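Mannose-specific lectin 3 chain 1 (Crocus vernus, PDB 3MEZ) probably acts as a mannose-specific bulb-type lectin, pairing as the domain 1 chain with domain 2 chains in a heterotetramer. Local coordinates at residues L32-G40 against T90-T98; R55-E63 against Y76-Y87. All coordinates share one frame; numbering follows the deposited sequence.

Contact 1: L32-G40 against T90-T98. Unlike the reference sequence in segment 90-98: Thr90 (reference Val).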
loop_
_atom_site.group_PDB
_atom_site.type_symbol
_atom_site.label_atom_id
_atom_site.label_comp_id
_atom_site.label_asym_id
_atom_site.label_seq_id
_atom_site.Cartn_x
_atom_site.Cartn_y
_atom_site.Cartn_z
ATOM N N LEU A 32 23.394 -17.180 17.096
ATOM C CA LEU A 32 22.386 -16.248 16.660
ATOM C C LEU A 32 21.947 -16.606 15.260
ATOM O O LEU A 32 22.697 -16.503 14.344
ATOM C CB LEU A 32 22.991 -14.873 16.593
ATOM C CG LEU A 32 22.183 -13.599 16.852
ATOM C CD1 LEU A 32 22.609 -12.385 16.047
ATOM C CD2 LEU A 32 20.754 -13.823 16.848
ATOM N N VAL A 33 20.700 -17.017 15.142
ATOM C CA VAL A 33 20.178 -17.597 13.946
ATOM C C VAL A 33 18.919 -16.895 13.475
ATOM O O VAL A 33 18.032 -16.660 14.243
ATOM C CB VAL A 33 19.923 -19.095 14.166
ATOM C CG1 VAL A 33 19.454 -19.801 12.909
ATOM C CG2 VAL A 33 21.150 -19.754 14.688
ATOM N N LEU A 34 18.879 -16.583 12.190
ATOM C CA LEU A 34 17.697 -16.106 11.502
ATOM C C LEU A 34 16.984 -17.309 10.901
ATOM O O LEU A 34 17.546 -17.951 10.051
ATOM C CB LEU A 34 18.072 -15.216 10.338
ATOM C CG LEU A 34 17.155 -14.109 9.813
ATOM C CD1 LEU A 34 17.214 -13.952 8.341
ATOM C CD2 LEU A 34 15.767 -14.131 10.294
ATOM N N TYR A 35 15.783 -17.604 11.365
ATOM C CA TYR A 35 14.996 -18.658 10.769
ATOM C C TYR A 35 13.912 -18.034 9.919
ATOM O O TYR A 35 13.160 -17.247 10.364
ATOM C CB TYR A 35 14.369 -19.586 11.796
ATOM C CG TYR A 35 15.321 -20.356 12.621
ATOM C CD1 TYR A 35 15.737 -19.888 13.825
ATOM C CD2 TYR A 35 15.782 -21.574 12.218
ATOM C CE1 TYR A 35 16.596 -20.609 14.596
ATOM C CE2 TYR A 35 16.642 -22.303 12.985
ATOM C CZ TYR A 35 17.050 -21.816 14.182
ATOM O OH TYR A 35 17.920 -22.524 14.933
ATOM N N ASN A 36 13.890 -18.416 8.671
ATOM C CA ASN A 36 12.940 -17.908 7.760
ATOM C C ASN A 36 12.717 -18.834 6.598
ATOM O O ASN A 36 13.129 -19.928 6.614
ATOM C CB ASN A 36 13.343 -16.534 7.273
ATOM C CG ASN A 36 14.536 -16.558 6.396
ATOM O OD1 ASN A 36 14.905 -17.544 5.852
ATOM N ND2 ASN A 36 15.141 -15.441 6.265
ATOM N N GLU A 37 12.038 -18.332 5.602
ATOM C CA GLU A 37 11.830 -19.007 4.346
ATOM C C GLU A 37 12.531 -18.374 3.198
ATOM O O GLU A 37 12.019 -18.403 2.127
ATOM C CB GLU A 37 10.386 -18.984 3.988
ATOM C CG GLU A 37 9.612 -20.033 4.610
ATOM C CD GLU A 37 8.228 -19.585 4.876
ATOM O OE1 GLU A 37 7.553 -20.205 5.706
ATOM O OE2 GLU A 37 7.812 -18.598 4.257
ATOM N N ALA A 38 13.635 -17.710 3.407
ATOM C CA ALA A 38 14.170 -16.921 2.324
ATOM C C ALA A 38 15.669 -16.887 2.295
ATOM O O ALA A 38 16.247 -15.968 1.778
ATOM C CB ALA A 38 13.594 -15.530 2.350
ATOM N N GLY A 39 16.305 -17.865 2.890
ATOM C CA GLY A 39 17.722 -17.801 3.001
ATOM C C GLY A 39 18.020 -17.279 4.380
ATOM O O GLY A 39 17.685 -16.170 4.700
ATOM N N GLY A 40 18.635 -18.127 5.172
ATOM C CA GLY A 40 18.927 -17.898 6.554
ATOM C C GLY A 40 20.179 -17.108 6.775
ATOM O O GLY A 40 20.799 -16.634 5.870
ATOM N N THR A 90 15.367 -3.839 12.437
ATOM C CA THR A 90 14.011 -4.219 12.145
ATOM C C THR A 90 13.991 -5.550 11.421
ATOM O O THR A 90 14.627 -5.687 10.424
ATOM C CB THR A 90 13.290 -3.186 11.239
ATOM O OG1 THR A 90 13.379 -1.878 11.784
ATOM C CG2 THR A 90 11.804 -3.542 11.023
ATOM N N LEU A 91 13.218 -6.491 11.922
ATOM C CA LEU A 91 12.944 -7.727 11.248
ATOM C C LEU A 91 11.667 -7.496 10.446
ATOM O O LEU A 91 10.600 -7.445 10.969
ATOM C CB LEU A 91 12.769 -8.867 12.232
ATOM C CG LEU A 91 12.291 -10.221 11.748
ATOM C CD1 LEU A 91 13.114 -10.675 10.630
ATOM C CD2 LEU A 91 12.247 -11.259 12.843
ATOM N N GLY A 92 11.858 -7.291 9.165
ATOM C CA GLY A 92 10.830 -6.850 8.244
ATOM C C GLY A 92 9.981 -7.882 7.530
ATOM O O GLY A 92 10.199 -9.037 7.665
ATOM N N PRO A 93 9.058 -7.406 6.707
ATOM C CA PRO A 93 8.184 -8.265 5.911
ATOM C C PRO A 93 8.940 -9.068 4.871
ATOM O O PRO A 93 8.442 -10.024 4.377
ATOM C CB PRO A 93 7.190 -7.312 5.269
ATOM C CG PRO A 93 7.580 -6.038 5.598
ATOM C CD PRO A 93 8.657 -6.013 6.600
ATOM N N ASP A 94 10.170 -8.667 4.616
ATOM C CA ASP A 94 11.111 -9.402 3.780
ATOM C C ASP A 94 11.734 -10.613 4.443
ATOM O O ASP A 94 12.442 -11.334 3.831
ATOM C CB ASP A 94 12.180 -8.503 3.150
ATOM C CG ASP A 94 13.051 -7.796 4.170
ATOM O OD1 ASP A 94 12.828 -7.944 5.351
ATOM O OD2 ASP A 94 13.930 -7.078 3.763
ATOM N N GLN A 95 11.442 -10.789 5.709
ATOM C CA GLN A 95 11.975 -11.847 6.547
ATOM C C GLN A 95 13.480 -11.727 6.780
ATOM O O GLN A 95 14.149 -12.681 6.950
ATOM C CB GLN A 95 11.635 -13.214 5.979
ATOM C CG GLN A 95 10.183 -13.519 5.780
ATOM C CD GLN A 95 9.954 -14.826 5.042
ATOM O OE1 GLN A 95 10.693 -15.742 5.174
ATOM N NE2 GLN A 95 8.958 -14.864 4.225
ATOM N N HIS A 96 13.961 -10.510 6.777
ATOM C CA HIS A 96 15.353 -10.210 7.034
ATOM C C HIS A 96 15.509 -9.131 8.085
ATOM O O HIS A 96 14.624 -8.398 8.301
ATOM C CB HIS A 96 16.070 -9.830 5.741
ATOM C CG HIS A 96 16.615 -11.006 5.021
ATOM N ND1 HIS A 96 16.060 -11.477 3.865
ATOM C CD2 HIS A 96 17.607 -11.856 5.338
ATOM C CE1 HIS A 96 16.707 -12.549 3.478
ATOM N NE2 HIS A 96 17.649 -12.803 4.361
ATOM N N VAL A 97 16.667 -9.061 8.707
ATOM C CA VAL A 97 16.941 -8.032 9.657
ATOM C C VAL A 97 17.855 -7.015 9.003
ATOM O O VAL A 97 18.920 -7.333 8.580
ATOM C CB VAL A 97 17.637 -8.568 10.923
ATOM C CG1 VAL A 97 17.935 -7.460 11.881
ATOM C CG2 VAL A 97 16.816 -9.616 11.578
ATOM N N THR A 98 17.402 -5.790 8.964
ATOM C CA THR A 98 18.122 -4.663 8.421
ATOM C C THR A 98 18.320 -3.603 9.518
ATOM O O THR A 98 17.444 -3.340 10.281
ATOM C CB THR A 98 17.391 -4.001 7.249
ATOM O OG1 THR A 98 17.111 -4.939 6.234
ATOM C CG2 THR A 98 18.196 -2.948 6.691
#
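Asn36 and Gln95 carry this contact, in which the turn that follows strand 32-35 meets the type I turn between strands 88-91 and 97-106. The two turns connect strands of different sheets of the beta-prism II fold of bulb-type lectins, and no strand pairing joins them: even the nearest CA pair, Asn36 and Gln95, is 6.3 Å apart.

The polar bonds are made largely by side chains. Asn36 ND2 spends one N-H on Gln95 O (3.0 Å, 157°) and the other on Gly39 O (3.1 Å) in its own segment. Both oxygens lie close to the amide plane, which fixes the rotation of the amide about chi2. With chi1 at 69° the amide sits between its backbone N and carbonyl carbon, turned back over its own loop, where OD1 receives Ala38 N from above its carbonyl plane and closes an Asx turn. The Gln95 side chain, straight past CG, brings OE1 to Glu37 N (2.9 Å), which meets it nearly end-on to the carbonyl. The Asn36 and Gln95 amide planes stand steeply to each other. In the 90-98 segment Asp94 OD1 closes a second Asx turn by accepting His96 N, while Asp94 OD2 binds a glycerol, probably from the crystallisation liquor.

On the buried side Leu34 packs with its methyls: CD1 lies against His96 CD2 (3.7 Å) and beside the carbonyl Gln95 O, with the leucine side chain set roughly perpendicular to that of the histidine. Leu34 CD2 reaches toward Leu91 CD1 at 4.4 Å, and Phe24 of strand 22-26 also packs on Leu34.

Around the imidazole, Asn36 ND2 lies above one face, toward the rim, and Ala38 O at the edge. His96 NE2 adds a weak, bent bond to Gly39 O (3.4 Å, 126°), the same oxygen that takes an N-H from Asn36.

Contact 2: R55-E63 against Y76-Y87. Unlike the reference sequence in segment 76-87: Arg84 (reference Gln).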
loop_
_atom_site.group_PDB
_atom_site.type_symbol
_atom_site.label_atom_id
_atom_site.label_comp_id
_atom_site.label_asym_id
_atom_site.label_seq_id
_atom_site.Cartn_x
_atom_site.Cartn_y
_atom_site.Cartn_z
ATOM N N ARG A 55 23.211 -7.435 21.661
ATOM C CA ARG A 55 23.057 -6.005 21.784
ATOM C C ARG A 55 23.265 -5.301 20.424
ATOM O O ARG A 55 23.984 -5.776 19.642
ATOM C CB ARG A 55 24.091 -5.514 22.786
ATOM C CG ARG A 55 24.175 -4.084 22.950
ATOM C CD ARG A 55 25.143 -3.684 24.060
ATOM N NE ARG A 55 26.279 -2.964 23.530
ATOM C CZ ARG A 55 27.436 -2.743 24.151
ATOM N NH1 ARG A 55 28.375 -2.080 23.520
ATOM N NH2 ARG A 55 27.664 -3.181 25.379
ATOM N N LEU A 56 22.595 -4.185 20.193
ATOM C CA LEU A 56 22.845 -3.328 19.061
ATOM C C LEU A 56 23.549 -2.117 19.605
ATOM O O LEU A 56 23.037 -1.431 20.438
ATOM C CB LEU A 56 21.543 -2.867 18.446
ATOM C CG LEU A 56 21.280 -2.535 16.993
ATOM C CD1 LEU A 56 20.602 -1.238 16.817
ATOM C CD2 LEU A 56 22.411 -2.702 16.115
ATOM N N ASN A 57 24.725 -1.853 19.098
ATOM C CA ASN A 57 25.486 -0.721 19.579
ATOM C C ASN A 57 25.164 0.627 18.915
ATOM O O ASN A 57 24.249 0.737 18.178
ATOM C CB ASN A 57 26.989 -1.008 19.674
ATOM C CG ASN A 57 27.671 -1.064 18.358
ATOM O OD1 ASN A 57 27.194 -0.575 17.391
ATOM N ND2 ASN A 57 28.833 -1.662 18.341
ATOM N N ASN A 58 25.955 1.636 19.245
ATOM C CA ASN A 58 25.755 2.990 18.802
ATOM C C ASN A 58 26.463 3.283 17.470
ATOM O O ASN A 58 26.551 4.388 17.034
ATOM C CB ASN A 58 26.094 3.973 19.896
ATOM C CG ASN A 58 27.539 4.001 20.207
ATOM O OD1 ASN A 58 28.270 3.177 19.777
ATOM N ND2 ASN A 58 27.953 4.988 20.947
ATOM N N ARG A 59 26.976 2.245 16.857
ATOM C CA ARG A 59 27.435 2.290 15.504
ATOM C C ARG A 59 26.622 1.422 14.527
ATOM O O ARG A 59 26.986 1.289 13.426
ATOM C CB ARG A 59 28.908 1.948 15.416
ATOM C CG ARG A 59 29.780 2.617 16.427
ATOM C CD ARG A 59 30.387 3.924 15.947
ATOM N NE ARG A 59 30.953 3.957 14.613
ATOM C CZ ARG A 59 32.188 3.610 14.269
ATOM N NH1 ARG A 59 33.052 3.150 15.157
ATOM N NH2 ARG A 59 32.556 3.732 13.017
ATOM N N GLY A 60 25.515 0.864 14.946
ATOM C CA GLY A 60 24.769 -0.006 14.078
ATOM C C GLY A 60 25.214 -1.447 13.955
ATOM O O GLY A 60 24.686 -2.144 13.168
ATOM N N GLN A 61 26.155 -1.877 14.771
ATOM C CA GLN A 61 26.623 -3.242 14.800
ATOM C C GLN A 61 25.926 -4.060 15.901
ATOM O O GLN A 61 25.619 -3.571 16.935
ATOM C CB GLN A 61 28.124 -3.354 15.086
ATOM C CG GLN A 61 29.113 -2.645 14.172
ATOM C CD GLN A 61 30.465 -2.524 14.812
ATOM O OE1 GLN A 61 30.610 -1.883 15.818
ATOM N NE2 GLN A 61 31.433 -3.148 14.233
ATOM N N LEU A 62 25.689 -5.322 15.633
ATOM C CA LEU A 62 25.230 -6.253 16.642
ATOM C C LEU A 62 26.437 -6.774 17.380
ATOM O O LEU A 62 27.420 -6.985 16.778
ATOM C CB LEU A 62 24.460 -7.419 16.019
ATOM C CG LEU A 62 23.100 -7.137 15.411
ATOM C CD1 LEU A 62 22.605 -8.347 14.776
ATOM C CD2 LEU A 62 22.191 -6.678 16.460
ATOM N N GLU A 63 26.345 -6.960 18.676
ATOM C CA GLU A 63 27.369 -7.559 19.491
ATOM C C GLU A 63 26.822 -8.709 20.321
ATOM O O GLU A 63 25.922 -8.516 21.070
ATOM C CB GLU A 63 27.943 -6.527 20.461
ATOM C CG GLU A 63 28.321 -5.190 19.868
ATOM C CD GLU A 63 29.123 -4.312 20.810
ATOM O OE1 GLU A 63 29.717 -3.359 20.362
ATOM O OE2 GLU A 63 29.178 -4.596 21.984
ATOM N N TYR A 76 29.104 -7.730 14.319
ATOM C CA TYR A 76 28.687 -7.739 12.933
ATOM C C TYR A 76 27.939 -6.470 12.498
ATOM O O TYR A 76 27.080 -6.025 13.161
ATOM C CB TYR A 76 27.869 -8.996 12.627
ATOM C CG TYR A 76 27.731 -9.304 11.170
ATOM C CD1 TYR A 76 26.742 -8.732 10.423
ATOM C CD2 TYR A 76 28.604 -10.148 10.541
ATOM C CE1 TYR A 76 26.624 -8.995 9.114
ATOM C CE2 TYR A 76 28.503 -10.394 9.234
ATOM C CZ TYR A 76 27.509 -9.823 8.523
ATOM O OH TYR A 76 27.390 -10.065 7.217
ATOM N N PRO A 77 28.306 -5.893 11.375
ATOM C CA PRO A 77 29.431 -6.325 10.572
ATOM C C PRO A 77 30.749 -6.069 11.313
ATOM O O PRO A 77 30.819 -5.370 12.265
ATOM C CB PRO A 77 29.359 -5.402 9.367
ATOM C CG PRO A 77 28.018 -4.954 9.327
ATOM C CD PRO A 77 27.509 -4.902 10.681
ATOM N N ARG A 78 31.791 -6.688 10.830
ATOM C CA ARG A 78 33.008 -6.732 11.565
ATOM C C ARG A 78 33.607 -5.355 11.821
ATOM O O ARG A 78 34.107 -5.115 12.885
ATOM C CB ARG A 78 33.990 -7.614 10.845
ATOM C CG ARG A 78 35.140 -7.961 11.639
ATOM C CD ARG A 78 36.164 -8.614 10.811
ATOM N NE ARG A 78 36.702 -9.720 11.552
ATOM C CZ ARG A 78 37.973 -9.906 11.793
ATOM N NH1 ARG A 78 38.308 -10.945 12.486
ATOM N NH2 ARG A 78 38.896 -9.066 11.344
ATOM N N SER A 79 33.555 -4.492 10.822
ATOM C CA SER A 79 34.035 -3.124 10.902
ATOM C C SER A 79 33.060 -2.204 10.237
ATOM O O SER A 79 32.536 -2.521 9.222
ATOM C CB SER A 79 35.350 -2.967 10.164
ATOM O OG SER A 79 35.985 -1.795 10.514
ATOM N N VAL A 80 32.868 -1.051 10.811
ATOM C CA VAL A 80 31.837 -0.174 10.361
ATOM C C VAL A 80 32.320 1.311 10.291
ATOM O O VAL A 80 33.095 1.719 11.082
ATOM C CB VAL A 80 30.610 -0.511 11.256
ATOM C CG1 VAL A 80 30.114 0.609 12.075
ATOM C CG2 VAL A 80 29.589 -1.328 10.542
ATOM N N ASN A 81 31.883 2.063 9.295
ATOM C CA ASN A 81 32.270 3.467 9.128
ATOM C C ASN A 81 31.161 4.496 9.459
ATOM O O ASN A 81 31.220 5.623 9.103
ATOM C CB ASN A 81 32.904 3.714 7.773
ATOM C CG ASN A 81 31.949 3.610 6.676
ATOM O OD1 ASN A 81 30.821 3.426 6.896
ATOM N ND2 ASN A 81 32.406 3.741 5.480
ATOM N N THR A 82 30.163 4.016 10.163
ATOM C CA THR A 82 29.005 4.742 10.583
ATOM C C THR A 82 29.325 5.748 11.649
ATOM O O THR A 82 30.290 5.610 12.344
ATOM C CB THR A 82 27.997 3.754 11.189
ATOM O OG1 THR A 82 28.633 2.961 12.173
ATOM C CG2 THR A 82 27.367 2.875 10.100
ATOM N N VAL A 83 28.486 6.753 11.766
ATOM C CA VAL A 83 28.505 7.698 12.860
ATOM C C VAL A 83 28.012 7.139 14.170
ATOM O O VAL A 83 27.218 6.260 14.193
ATOM C CB VAL A 83 27.583 8.876 12.618
ATOM C CG1 VAL A 83 28.022 10.003 13.415
ATOM C CG2 VAL A 83 27.575 9.252 11.219
ATOM N N ARG A 84 28.457 7.715 15.264
ATOM C CA ARG A 84 27.920 7.364 16.548
ATOM C C ARG A 84 26.528 7.909 16.681
ATOM O O ARG A 84 26.306 9.036 16.407
ATOM C CB ARG A 84 28.741 7.991 17.642
ATOM C CG ARG A 84 29.927 7.234 18.063
ATOM C CD ARG A 84 30.385 7.747 19.360
ATOM N NE ARG A 84 31.505 7.003 19.879
ATOM C CZ ARG A 84 32.390 7.497 20.728
ATOM N NH1 ARG A 84 32.277 8.732 21.130
ATOM N NH2 ARG A 84 33.397 6.748 21.158
ATOM N N GLY A 85 25.621 7.112 17.179
ATOM C CA GLY A 85 24.265 7.548 17.321
ATOM C C GLY A 85 23.323 6.422 17.685
ATOM O O GLY A 85 23.758 5.386 18.074
ATOM N N ASN A 86 22.040 6.683 17.569
ATOM C CA ASN A 86 21.028 5.686 17.839
ATOM C C ASN A 86 20.616 4.997 16.553
ATOM O O ASN A 86 20.307 5.637 15.590
ATOM C CB ASN A 86 19.818 6.299 18.489
ATOM C CG ASN A 86 20.030 6.683 19.921
ATOM O OD1 ASN A 86 20.933 6.262 20.574
ATOM N ND2 ASN A 86 19.159 7.487 20.396
ATOM N N TYR A 87 20.589 3.686 16.606
ATOM C CA TYR A 87 20.295 2.824 15.475
ATOM C C TYR A 87 19.080 1.905 15.768
ATOM O O TYR A 87 18.704 1.755 16.883
ATOM C CB TYR A 87 21.528 2.036 15.096
ATOM C CG TYR A 87 22.616 2.861 14.443
ATOM C CD1 TYR A 87 23.446 3.651 15.185
ATOM C CD2 TYR A 87 22.782 2.865 13.102
ATOM C CE1 TYR A 87 24.408 4.396 14.612
ATOM C CE2 TYR A 87 23.738 3.611 12.522
ATOM C CZ TYR A 87 24.555 4.397 13.275
ATOM O OH TYR A 87 25.508 5.147 12.669
HETATM O O HOH W 1 34.245 -3.068 15.092
#
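Gly60 lies flat against the ring of Tyr87, and this is the tight part of the contact. Gly60 CA stands 3.8 Å from the ring centroid and 22° off its normal, a CH-pi contact, while Gly60 N sits over the ring centre. The lack of a side chain permits this, since a CB would point into the ring. Beside it, Leu56 CD1 rests 3.8 Å from Tyr87 CB, and Asn58 O accepts Gly85 N in its carbonyl plane (2.9 Å).

Arg59 starts away from the 76-87 loop but folds back, bent at chi2 (-93°) and chi3, so that NE reaches Thr82 O at 2.9 Å from above the carbonyl plane. Its NH2 adds a weak bond to the same oxygen.

The solvent side is looser. Arg84 is exposed and runs abreast of Asn58, but Arg84 CD comes only to 4.0 Å from Asn58 ND2.

Gln61, at the margin, is well bonded: it passes Val80 head to tail, and Gln61 NE2 gives a fairly straight bond to Pro77 O (3.0 Å). A water bridging NE2 to Arg78 O marks the solvent there.

At the other end, Leu62 and Tyr76 form an antiparallel hydrogen-bonded pair (Leu62 N to Tyr76 O, 2.9 Å), leading into the cis peptide before Pro77. The loop thus closes over the turn joining strands 53-56 and 62-65, with strand 74-76 at one margin and Pro102 of strand 97-106 against Tyr87.

In sequence, both segments of contact 2 fall between the two of contact 1. Their centres are about 19 Å apart, yet they meet where Leu32 CD1 lies 4.2 Å from Leu62 CD1, at packing between two sheets of the prism. Segment 32-40 holds the Val33 and Tyr35 end of a QxDxNxVxY stretch that begins at Gln27, Tyr35 OH bonding Gln27, consistent with a sugar site. In 90-98 Asp94 is kept, but His96 and Thr98 replace the consensus Asn and Val. The 57-63 region has Asn57, Arg59, Gln61 and Glu63 in the corresponding places, so mannose binding there is doubtful. Both contacts also border the chain 2 partner, whose Trp109 packs on Thr98 and takes Gly60 O as acceptor.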